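Long-range contacts in putative tryptophan halogenase (Xanthomonas campestris pv. campestris, PDB 6Y1W), which probably acts as a flavin-dependent halogenase that binds FAD in a Rossmann-type fold and halogenates an aromatic substrate: residues V19-G24 with L219-F224; A27-A32 with I45-S50; S241-A246 with F391-Y396; W273-P278 with G286-S291. All coordinates share one frame; numbering follows the deposited sequence.

Contact 1 of 4, residues V19-G24 with L219-F224; sequences VVIAGG and LDCTGF
Leu219 meets strand 18-22 through both backbone and side chain. Its N donates to Val20 O (2.8 Å), while its O accepts from Ala22 N (2.9 Å). Leu219 thus brackets Ile21, its partner in a parallel pairing. The Leu219 and Ile21 side chains run alongside one another, with Leu219 CD1 resting 3.8 Å from Ile21 CG1, and Val19 crosses Leu219 obliquely, its CG1 4.2 Å from Leu219 CG. Helix 25-39 packs on this face through Ala31 and Ala32. Asp220, paired with Ala22 in the sheet, turns its carboxylate back to its own chain: OD1 receives both Thr222 N (3.0 Å) and Thr222 OG1, the former closing an Asx turn, and OD2 takes the backbone N atoms of Leu228 and Ile229. This is the Rossmann-type arrangement, in which the first strand of the parallel core of the sheet runs into a glycine-rich turn; Gly23 and Gly24 stand there, and Gly24 is a predicted FAD-binding residue. Cys221 N carries the strand bonding on to Ala22 O (2.8 Å), though bent to 135° at the hydrogen. With SG anti to the carbonyl carbon (chi1 -61°), the Cys221 sulfur lies 4.0 Å from Ile21 CG2. Cys221 O receives a CH···O contact from Gly23 CA. Thr222 sets CG2 against Ala22, 3.3 Å from its O and also touching its CB, while OG1 is held by Asp220 and Leu227 N.

Contact 2 of 4, residues A27-A32 with I45-S50; sequences AGWMAA and ITLVES. With BU9 (Meso-2,3-Butanediol), chain M.
Trp29 and Glu49 supply the polar part of this contact. The indole NE1 of Trp29 donates to Glu49 OE2 at 3.2 Å, with a second, weak bond to OE1 at 3.4 Å, so the one N-H is shared unequally by the two oxygens. OE2 lies almost in the indole plane, yet the N-H reaches it from well above the carboxylate plane (48° out of it), because ring and carboxylate are steeply turned against each other. Glu49 OE2 is also bound in a salt bridge by Arg185 of the next strand, which would be expected to favour the charged carboxylate and hold it at the indole edge. The two segments belong to a beta-alpha-beta unit of the Rossmann type: helix 25-39 leaves the glycine-rich turn and runs nearly antiparallel to strand 44-49, the short axes 9.8 Å apart at closest. Gly28, which fits the third glycine of a GxGxxG pattern, has no side chain toward the strand, and Leu47 comes close to the helix backbone there. The apolar part centres on Leu47, whose CD1 sits over the indole face, 3.6 Å from the centroid of the Trp29 six-membered ring in a CH-pi contact, and 3.5 Å from Gly28 O; CD2 meets Trp29 CZ2 nearer the rim. With CG anti to the backbone N (chi1 -172°), the branch is carried toward the indole. Ala32 CB approaches Leu47 CD1 at 4.1 Å. Near the strand's end the butanediol touches the backbone, C01 3.1 Å from Ser50 N, and is hydrogen-bonded to Ile190 N.

Contact 3 of 4, residues S241-A246 with F391-Y396; sequences SRWLFA and FVILHY
Tyr396, whose ring packs against Leu244, has its hydroxyl hydrogen-bonded to Glu344 OE1, and this polar anchor fixes the far end of a ring whose CD2 meets the leucine. Leu244, in the loop between strands 237-239 and 248-254, is the middle of the contact. Its CD2 methyl touches three residues of helix 371-397: Val392 CG1 at 3.7 Å, Ile393 CG1 at 3.8 Å and Tyr396 CD2 at 3.8 Å. Leu244 crosses each of these side chains at about a right angle, so that one branched tip is inserted among residues i, i+1 and i+4 of the helix. Its CG lies anti to the carbonyl carbon (chi1 -68°), which carries the two methyls toward the helix although the CB itself does not point there. One residue earlier in the loop, Trp243 CB is met by Ile393 CD1 at 3.5 Å, before the indole itself leads away to pack on Pro416. At the other end Ala246 CB comes 4.4 Å from Tyr396 OH. Helix 405-412 extends the apolar surroundings, with Phe406 against both Phe245 and Tyr396. His395, next to Tyr396 but not touching the loop, hydrogen-bonds Glu347, a predicted tryptophan-binding residue. Between the segments the contact is apolar, and its fit therefore depends on the packing of hydrocarbon groups, while the polar ends of Tyr396 and His395 are bonded to residues elsewhere.

Contact 4 of 4, residues W273-P278 with G286-S291; sequences WMWRIP and GIVYSS
Trp275 lays its indole flat over Gly286 of the neighbouring strand. Gly286 CA stands 3.4 Å from the centroid of the Trp275 six-membered ring and only 7° off the ring normal, a CH-pi contact in which the strand backbone itself takes the place of a side chain. The close fit rests on the absence of a CB at Gly286, and on a chi1 of 74° at Trp275 that sets CG between the backbone N and carbonyl carbon and folds the ring over the partner strand. Val288 CG2 reaches the same indole at its edge, 3.6 Å from Trp275 CZ3, while Val288 CB sits over the five-membered ring of Trp273 at 3.9 Å from its centroid. One valine thus packs on both indoles, CG2 touching each of them. On the other face, Met274 CG and Ile287 CB lie side by side at 3.7 Å. These side chains stand on an antiparallel hairpin in which Trp273-Val288 and Trp275-Gly286 are hydrogen-bonded pairs and Met274-Ile287 is the non-hydrogen-bonded pair between them. Val288 N to Trp273 O is short (2.7 Å), whereas Gly286 N to Trp275 O lengthens to 3.2 Å toward the turn. Farther out, Trp273 NE1 is hydrogen-bonded to Glu344, and its ring meets that of Trp97; Ala246 packs against Val288. On the opposite face, helix 296-306 covers Ile287 through Val302, and a butanediol molecule touches Ile287 and Tyr289.

All four contacts are buried, but they fall into two regions. Contacts 1 and 2 share the Rossmann-type sheet, the predicted FAD site: strand 18-22, part of contact 1, is flanked by strand 217-220 on one side and by contact 2's strand 44-49 on the other, Gly23 N meeting Val48 O at 2.8 Å. Contacts 3 and 4 lie some 27 to 31 Å away, centre to centre, and meet where Phe245 O bonds Ser290 OG. Glu344 ties them again, receiving both Tyr396 OH and Trp273 NE1. Contacts 1 and 4 are strand pairings held by backbone bonds, with large indole contacts added in 4; contact 2 pairs a partly exposed carboxylate with CH-pi packing, and contact 3 is apolar.

Contact 1 of 4, residues V19-G24 with L219-F224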
# COMPACT_ATOMS: atom_id res chain seq x y z
N VAL A 19 14.87 17.06 22.69
CA VAL A 19 14.44 15.66 22.66
C VAL A 19 15.33 14.88 23.61
O VAL A 19 16.56 14.95 23.53
CB VAL A 19 14.52 15.06 21.25
CG1 VAL A 19 14.07 13.57 21.26
CG2 VAL A 19 13.66 15.86 20.27
N VAL A 20 14.70 14.12 24.50
CA VAL A 20 15.43 13.33 25.48
C VAL A 20 15.14 11.85 25.20
O VAL A 20 13.97 11.45 25.14
CB VAL A 20 15.04 13.70 26.92
CG1 VAL A 20 15.72 12.77 27.89
CG2 VAL A 20 15.42 15.16 27.19
N ILE A 21 16.18 11.06 25.00
CA ILE A 21 16.08 9.62 24.70
C ILE A 21 16.46 8.87 25.97
O ILE A 21 17.58 9.00 26.48
CB ILE A 21 16.99 9.24 23.53
CG1 ILE A 21 16.55 10.01 22.29
CG2 ILE A 21 16.92 7.71 23.24
CD1 ILE A 21 17.50 9.92 21.10
N ALA A 22 15.53 8.12 26.53
CA ALA A 22 15.78 7.35 27.75
C ALA A 22 16.16 5.94 27.37
O ALA A 22 15.33 5.21 26.83
CB ALA A 22 14.55 7.36 28.66
N GLY A 23 17.42 5.57 27.60
CA GLY A 23 17.90 4.26 27.22
C GLY A 23 18.80 4.29 25.99
O GLY A 23 18.60 5.09 25.07
N GLY A 24 19.77 3.38 25.97
CA GLY A 24 20.71 3.27 24.88
C GLY A 24 20.40 2.03 24.08
O GLY A 24 19.25 1.82 23.67
N LEU A 219 11.75 10.00 24.13
CA LEU A 219 11.65 8.68 23.50
C LEU A 219 11.95 7.62 24.55
O LEU A 219 13.04 7.63 25.15
CB LEU A 219 12.63 8.55 22.34
CG LEU A 219 12.57 9.69 21.30
CD1 LEU A 219 13.52 9.36 20.11
CD2 LEU A 219 11.14 9.97 20.85
N ASP A 220 11.02 6.67 24.75
CA ASP A 220 11.23 5.61 25.74
C ASP A 220 11.89 4.42 25.06
O ASP A 220 11.26 3.68 24.31
CB ASP A 220 9.91 5.18 26.38
CG ASP A 220 10.14 4.30 27.58
OD1 ASP A 220 11.28 3.77 27.73
OD2 ASP A 220 9.19 4.09 28.36
N CYS A 221 13.21 4.32 25.26
CA CYS A 221 14.01 3.19 24.79
C CYS A 221 14.53 2.37 25.96
O CYS A 221 15.63 1.82 25.91
CB CYS A 221 15.16 3.68 23.91
SG CYS A 221 14.59 4.54 22.46
N THR A 222 13.75 2.29 27.04
CA THR A 222 14.24 1.63 28.24
C THR A 222 13.92 0.15 28.28
O THR A 222 14.14 -0.48 29.32
CB THR A 222 13.72 2.31 29.52
OG1 THR A 222 12.29 2.28 29.59
CG2 THR A 222 14.21 3.75 29.55
N GLY A 223 13.34 -0.39 27.21
CA GLY A 223 13.19 -1.86 27.14
C GLY A 223 11.96 -2.28 27.92
O GLY A 223 10.96 -1.57 27.99
N PHE A 224 12.04 -3.47 28.51
CA PHE A 224 10.95 -3.97 29.32
C PHE A 224 10.75 -3.13 30.57
O PHE A 224 9.67 -3.20 31.17
CB PHE A 224 11.20 -5.46 29.67
CG PHE A 224 10.76 -6.40 28.57
CD1 PHE A 224 9.46 -6.39 28.11
CD2 PHE A 224 11.67 -7.29 27.99
CE1 PHE A 224 9.06 -7.25 27.10
CE2 PHE A 224 11.27 -8.14 26.97
CZ PHE A 224 9.97 -8.12 26.52
O HOH W 1 17.43 0.04 24.99

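Contact 2 of 4, residues A27-A32 with I45-S50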
# COMPACT_ATOMS: atom_id res chain seq x y z
N ALA A 27 17.85 0.42 20.35
CA ALA A 27 16.71 1.32 20.16
C ALA A 27 17.12 2.77 20.34
O ALA A 27 16.77 3.63 19.53
CB ALA A 27 15.58 0.96 21.13
N GLY A 28 17.84 3.04 21.42
CA GLY A 28 18.18 4.42 21.74
C GLY A 28 19.13 5.01 20.71
O GLY A 28 18.95 6.17 20.28
N TRP A 29 20.15 4.23 20.32
CA TRP A 29 21.14 4.82 19.42
C TRP A 29 20.68 4.80 17.97
O TRP A 29 21.11 5.64 17.19
CB TRP A 29 22.52 4.15 19.60
CG TRP A 29 23.16 4.57 20.92
CD1 TRP A 29 23.37 3.78 22.02
CD2 TRP A 29 23.61 5.88 21.28
NE1 TRP A 29 23.95 4.52 23.02
CE2 TRP A 29 24.09 5.82 22.59
CE3 TRP A 29 23.64 7.11 20.60
CZ2 TRP A 29 24.61 6.94 23.26
CZ3 TRP A 29 24.15 8.21 21.26
CH2 TRP A 29 24.62 8.12 22.58
N MET A 30 19.80 3.87 17.57
CA MET A 30 19.19 4.03 16.25
C MET A 30 18.34 5.30 16.22
O MET A 30 18.33 6.01 15.21
CB MET A 30 18.32 2.81 15.89
CG MET A 30 19.05 1.59 15.45
SD MET A 30 18.00 0.14 15.13
CE MET A 30 17.15 0.68 13.64
N ALA A 31 17.62 5.59 17.29
CA ALA A 31 16.80 6.80 17.32
C ALA A 31 17.68 8.04 17.33
O ALA A 31 17.42 9.00 16.59
CB ALA A 31 15.89 6.77 18.56
N ALA A 32 18.72 8.04 18.16
CA ALA A 32 19.62 9.18 18.22
C ALA A 32 20.27 9.42 16.88
O ALA A 32 20.46 10.57 16.47
CB ALA A 32 20.70 8.96 19.27
N ILE A 45 19.50 17.24 21.43
CA ILE A 45 19.19 15.83 21.62
C ILE A 45 20.10 15.27 22.69
O ILE A 45 21.33 15.33 22.55
CB ILE A 45 19.35 15.04 20.32
CG1 ILE A 45 18.53 15.68 19.22
CG2 ILE A 45 18.94 13.55 20.54
CD1 ILE A 45 18.93 15.28 17.79
N THR A 46 19.49 14.70 23.73
CA THR A 46 20.21 14.11 24.85
C THR A 46 19.80 12.66 25.01
O THR A 46 18.61 12.36 24.98
CB THR A 46 19.89 14.88 26.13
OG1 THR A 46 20.24 16.27 25.93
CG2 THR A 46 20.60 14.25 27.33
N LEU A 47 20.78 11.77 25.19
CA LEU A 47 20.50 10.35 25.46
C LEU A 47 21.07 9.99 26.82
O LEU A 47 22.25 10.29 27.10
CB LEU A 47 21.10 9.44 24.37
CG LEU A 47 20.68 7.96 24.46
CD1 LEU A 47 20.75 7.35 23.06
CD2 LEU A 47 21.58 7.15 25.44
N VAL A 48 20.23 9.40 27.67
CA VAL A 48 20.59 8.96 29.01
C VAL A 48 20.67 7.44 29.01
O VAL A 48 19.70 6.77 28.66
CB VAL A 48 19.57 9.42 30.05
CG1 VAL A 48 19.96 8.93 31.47
CG2 VAL A 48 19.41 10.96 29.99
N GLU A 49 21.80 6.90 29.44
CA GLU A 49 21.92 5.45 29.54
C GLU A 49 22.92 5.12 30.64
O GLU A 49 23.84 5.89 30.93
CB GLU A 49 22.38 4.79 28.23
CG GLU A 49 23.80 5.18 27.78
CD GLU A 49 24.30 4.42 26.54
OE1 GLU A 49 23.76 3.32 26.22
OE2 GLU A 49 25.26 4.89 25.91
N SER A 50 22.76 3.93 31.20
CA SER A 50 23.60 3.46 32.29
C SER A 50 24.63 2.49 31.73
O SER A 50 24.28 1.60 30.95
CB SER A 50 22.75 2.75 33.34
OG SER A 50 23.59 2.07 34.24
C03 BU9 M . 17.41 2.27 32.68
C04 BU9 M . 18.38 3.35 33.18
O06 BU9 M . 17.66 4.29 33.93
C05 BU9 M . 19.11 4.03 32.02
C01 BU9 M . 19.79 2.99 31.12
O6 BU9 M . 18.22 4.80 31.24
O HOH W 2 24.28 1.58 24.59

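Contact 3 of 4, residues S241-A246 with F391-Y396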
# COMPACT_ATOMS: atom_id res chain seq x y z
N SER A 241 -0.51 -13.71 24.29
CA SER A 241 -0.11 -15.06 24.71
C SER A 241 -1.19 -16.12 24.44
O SER A 241 -0.86 -17.32 24.41
CB SER A 241 0.33 -15.05 26.18
OG SER A 241 -0.77 -14.81 27.05
N ARG A 242 -2.45 -15.73 24.17
CA ARG A 242 -3.43 -16.72 23.72
C ARG A 242 -3.07 -17.35 22.38
O ARG A 242 -3.54 -18.45 22.07
CB ARG A 242 -4.86 -16.13 23.61
CG ARG A 242 -5.08 -15.11 22.46
CD ARG A 242 -6.53 -14.51 22.46
NE ARG A 242 -6.97 -14.11 23.80
CZ ARG A 242 -7.93 -14.72 24.50
NH1 ARG A 242 -8.26 -14.28 25.70
NH2 ARG A 242 -8.57 -15.77 24.00
N TRP A 243 -2.23 -16.67 21.56
CA TRP A 243 -1.84 -17.19 20.26
C TRP A 243 -0.38 -17.60 20.18
O TRP A 243 -0.01 -18.35 19.28
CB TRP A 243 -2.07 -16.14 19.16
CG TRP A 243 -3.51 -15.71 19.02
CD1 TRP A 243 -4.59 -16.52 18.78
CD2 TRP A 243 -4.01 -14.37 19.11
NE1 TRP A 243 -5.75 -15.75 18.70
CE2 TRP A 243 -5.41 -14.43 18.91
CE3 TRP A 243 -3.41 -13.12 19.34
CZ2 TRP A 243 -6.23 -13.29 18.93
CZ3 TRP A 243 -4.23 -11.97 19.36
CH2 TRP A 243 -5.62 -12.08 19.15
N LEU A 244 0.47 -17.05 21.05
CA LEU A 244 1.92 -17.19 20.93
C LEU A 244 2.42 -17.58 22.31
O LEU A 244 2.34 -16.78 23.25
CB LEU A 244 2.55 -15.88 20.44
CG LEU A 244 2.19 -15.55 18.98
CD1 LEU A 244 2.69 -14.11 18.68
CD2 LEU A 244 2.82 -16.61 18.05
N PHE A 245 2.95 -18.81 22.43
CA PHE A 245 3.21 -19.38 23.75
C PHE A 245 4.63 -19.19 24.27
O PHE A 245 4.88 -19.41 25.46
CB PHE A 245 2.91 -20.91 23.74
CG PHE A 245 1.55 -21.26 23.17
CD1 PHE A 245 0.49 -20.36 23.20
CD2 PHE A 245 1.35 -22.50 22.59
CE1 PHE A 245 -0.77 -20.71 22.64
CE2 PHE A 245 0.12 -22.85 22.05
CZ PHE A 245 -0.93 -21.96 22.08
N ALA A 246 5.59 -18.84 23.41
CA ALA A 246 6.97 -18.66 23.89
C ALA A 246 7.09 -17.47 24.84
O ALA A 246 6.45 -16.44 24.64
CB ALA A 246 7.89 -18.47 22.69
N PHE A 391 1.66 -13.06 10.99
CA PHE A 391 2.61 -13.89 10.26
C PHE A 391 3.41 -14.78 11.22
O PHE A 391 3.76 -15.92 10.87
CB PHE A 391 3.55 -12.99 9.44
CG PHE A 391 4.18 -13.71 8.25
CD1 PHE A 391 3.53 -13.73 7.03
CD2 PHE A 391 5.41 -14.35 8.38
CE1 PHE A 391 4.11 -14.40 5.93
CE2 PHE A 391 5.99 -15.00 7.31
CZ PHE A 391 5.35 -15.03 6.08
N VAL A 392 3.72 -14.27 12.42
CA VAL A 392 4.38 -15.09 13.43
C VAL A 392 3.45 -16.21 13.87
O VAL A 392 3.86 -17.37 13.95
CB VAL A 392 4.83 -14.20 14.59
CG1 VAL A 392 5.34 -15.04 15.80
CG2 VAL A 392 5.89 -13.18 14.11
N ILE A 393 2.16 -15.88 14.08
CA ILE A 393 1.19 -16.92 14.45
C ILE A 393 1.10 -17.98 13.38
O ILE A 393 1.02 -19.19 13.68
CB ILE A 393 -0.18 -16.29 14.70
CG1 ILE A 393 -0.13 -15.40 15.94
CG2 ILE A 393 -1.22 -17.39 14.98
CD1 ILE A 393 -1.35 -14.50 16.10
N LEU A 394 1.14 -17.57 12.11
CA LEU A 394 1.10 -18.52 11.01
C LEU A 394 2.15 -19.62 11.15
O LEU A 394 1.86 -20.80 10.89
CB LEU A 394 1.30 -17.75 9.70
CG LEU A 394 1.55 -18.59 8.48
CD1 LEU A 394 0.34 -19.49 8.12
CD2 LEU A 394 1.88 -17.69 7.31
N HIS A 395 3.36 -19.27 11.60
CA HIS A 395 4.41 -20.28 11.71
C HIS A 395 4.05 -21.40 12.68
O HIS A 395 4.44 -22.55 12.46
CB HIS A 395 5.72 -19.61 12.14
CG HIS A 395 6.53 -19.08 11.00
ND1 HIS A 395 7.01 -19.90 10.00
CD2 HIS A 395 6.93 -17.82 10.69
CE1 HIS A 395 7.70 -19.18 9.13
NE2 HIS A 395 7.67 -17.91 9.52
N TYR A 396 3.33 -21.08 13.76
CA TYR A 396 2.96 -22.07 14.76
C TYR A 396 1.68 -22.80 14.38
O TYR A 396 1.54 -23.99 14.71
CB TYR A 396 2.78 -21.42 16.13
CG TYR A 396 4.09 -21.06 16.77
CD1 TYR A 396 4.86 -22.03 17.39
CD2 TYR A 396 4.57 -19.74 16.77
CE1 TYR A 396 6.07 -21.73 18.01
CE2 TYR A 396 5.80 -19.44 17.38
CZ TYR A 396 6.52 -20.44 18.00
OH TYR A 396 7.72 -20.20 18.63

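Contact 4 of 4, residues W273-P278 with G286-S291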
# COMPACT_ATOMS: atom_id res chain seq x y z
N TRP A 273 11.85 -23.44 19.52
CA TRP A 273 12.68 -23.49 18.34
C TRP A 273 14.02 -22.84 18.64
O TRP A 273 14.16 -22.09 19.61
CB TRP A 273 11.99 -22.82 17.15
CG TRP A 273 11.80 -21.33 17.30
CD1 TRP A 273 10.78 -20.71 17.93
CD2 TRP A 273 12.65 -20.29 16.79
NE1 TRP A 273 10.94 -19.33 17.91
CE2 TRP A 273 12.08 -19.06 17.19
CE3 TRP A 273 13.83 -20.29 16.04
CZ2 TRP A 273 12.67 -17.83 16.86
CZ3 TRP A 273 14.41 -19.08 15.71
CH2 TRP A 273 13.83 -17.86 16.12
N MET A 274 15.01 -23.12 17.77
CA MET A 274 16.38 -22.64 18.02
C MET A 274 16.83 -21.78 16.85
O MET A 274 16.61 -22.13 15.70
CB MET A 274 17.34 -23.82 18.16
CG MET A 274 17.22 -24.55 19.52
SD MET A 274 18.02 -26.18 19.33
CE MET A 274 16.81 -27.21 18.48
N TRP A 275 17.51 -20.67 17.15
CA TRP A 275 18.16 -19.92 16.09
C TRP A 275 19.65 -20.23 16.00
O TRP A 275 20.31 -20.57 17.00
CB TRP A 275 18.02 -18.39 16.27
CG TRP A 275 18.84 -17.71 17.36
CD1 TRP A 275 20.17 -17.30 17.28
CD2 TRP A 275 18.36 -17.26 18.63
NE1 TRP A 275 20.53 -16.65 18.45
CE2 TRP A 275 19.44 -16.64 19.30
CE3 TRP A 275 17.12 -17.35 19.28
CZ2 TRP A 275 19.31 -16.06 20.56
CZ3 TRP A 275 17.00 -16.80 20.54
CH2 TRP A 275 18.09 -16.19 21.19
N ARG A 276 20.19 -20.07 14.79
CA ARG A 276 21.64 -20.14 14.55
C ARG A 276 21.96 -19.05 13.55
O ARG A 276 21.36 -19.01 12.48
CB ARG A 276 22.02 -21.53 14.02
CG ARG A 276 23.54 -21.73 14.07
CD ARG A 276 23.95 -23.20 13.88
NE ARG A 276 25.42 -23.32 13.99
CZ ARG A 276 26.27 -23.16 12.97
NH1 ARG A 276 25.81 -22.89 11.76
NH2 ARG A 276 27.60 -23.30 13.16
N ILE A 277 22.85 -18.12 13.93
CA ILE A 277 23.09 -16.90 13.16
C ILE A 277 24.59 -16.73 12.95
O ILE A 277 25.34 -16.63 13.92
CB ILE A 277 22.53 -15.69 13.92
CG1 ILE A 277 20.99 -15.70 13.87
CG2 ILE A 277 23.10 -14.35 13.40
CD1 ILE A 277 20.40 -14.70 14.89
N PRO A 278 25.10 -16.72 11.70
CA PRO A 278 26.55 -16.63 11.49
C PRO A 278 27.05 -15.20 11.49
O PRO A 278 26.54 -14.36 10.74
CB PRO A 278 26.74 -17.27 10.11
CG PRO A 278 25.50 -16.81 9.35
CD PRO A 278 24.38 -16.94 10.41
N GLY A 286 20.47 -19.73 20.05
CA GLY A 286 19.55 -19.58 21.18
C GLY A 286 18.40 -20.54 21.02
O GLY A 286 18.16 -21.06 19.94
N ILE A 287 17.69 -20.80 22.14
CA ILE A 287 16.47 -21.59 22.08
C ILE A 287 15.37 -20.71 22.65
O ILE A 287 15.56 -20.04 23.67
CB ILE A 287 16.59 -22.96 22.81
CG1 ILE A 287 15.28 -23.74 22.65
CG2 ILE A 287 16.96 -22.83 24.32
CD1 ILE A 287 15.47 -25.26 22.86
N VAL A 288 14.26 -20.66 21.93
CA VAL A 288 13.09 -19.89 22.30
C VAL A 288 12.05 -20.90 22.71
O VAL A 288 11.77 -21.82 21.94
CB VAL A 288 12.60 -19.10 21.08
CG1 VAL A 288 11.20 -18.49 21.34
CG2 VAL A 288 13.63 -18.00 20.69
N TYR A 289 11.47 -20.77 23.90
CA TYR A 289 10.57 -21.82 24.35
C TYR A 289 9.50 -21.26 25.28
O TYR A 289 9.51 -20.10 25.66
CB TYR A 289 11.34 -22.96 25.06
CG TYR A 289 12.02 -22.53 26.34
CD1 TYR A 289 13.28 -21.91 26.34
CD2 TYR A 289 11.44 -22.81 27.57
CE1 TYR A 289 13.92 -21.53 27.53
CE2 TYR A 289 12.06 -22.44 28.76
CZ TYR A 289 13.28 -21.81 28.74
OH TYR A 289 13.82 -21.47 29.95
N SER A 290 8.53 -22.13 25.62
CA SER A 290 7.42 -21.76 26.48
C SER A 290 7.57 -22.42 27.84
O SER A 290 7.56 -23.66 27.93
CB SER A 290 6.08 -22.17 25.87
OG SER A 290 5.04 -21.86 26.81
N SER A 291 7.62 -21.59 28.88
CA SER A 291 7.73 -22.06 30.26
C SER A 291 6.51 -22.85 30.68
O SER A 291 6.57 -23.59 31.67
CB SER A 291 7.95 -20.88 31.21
OG SER A 291 6.78 -20.07 31.42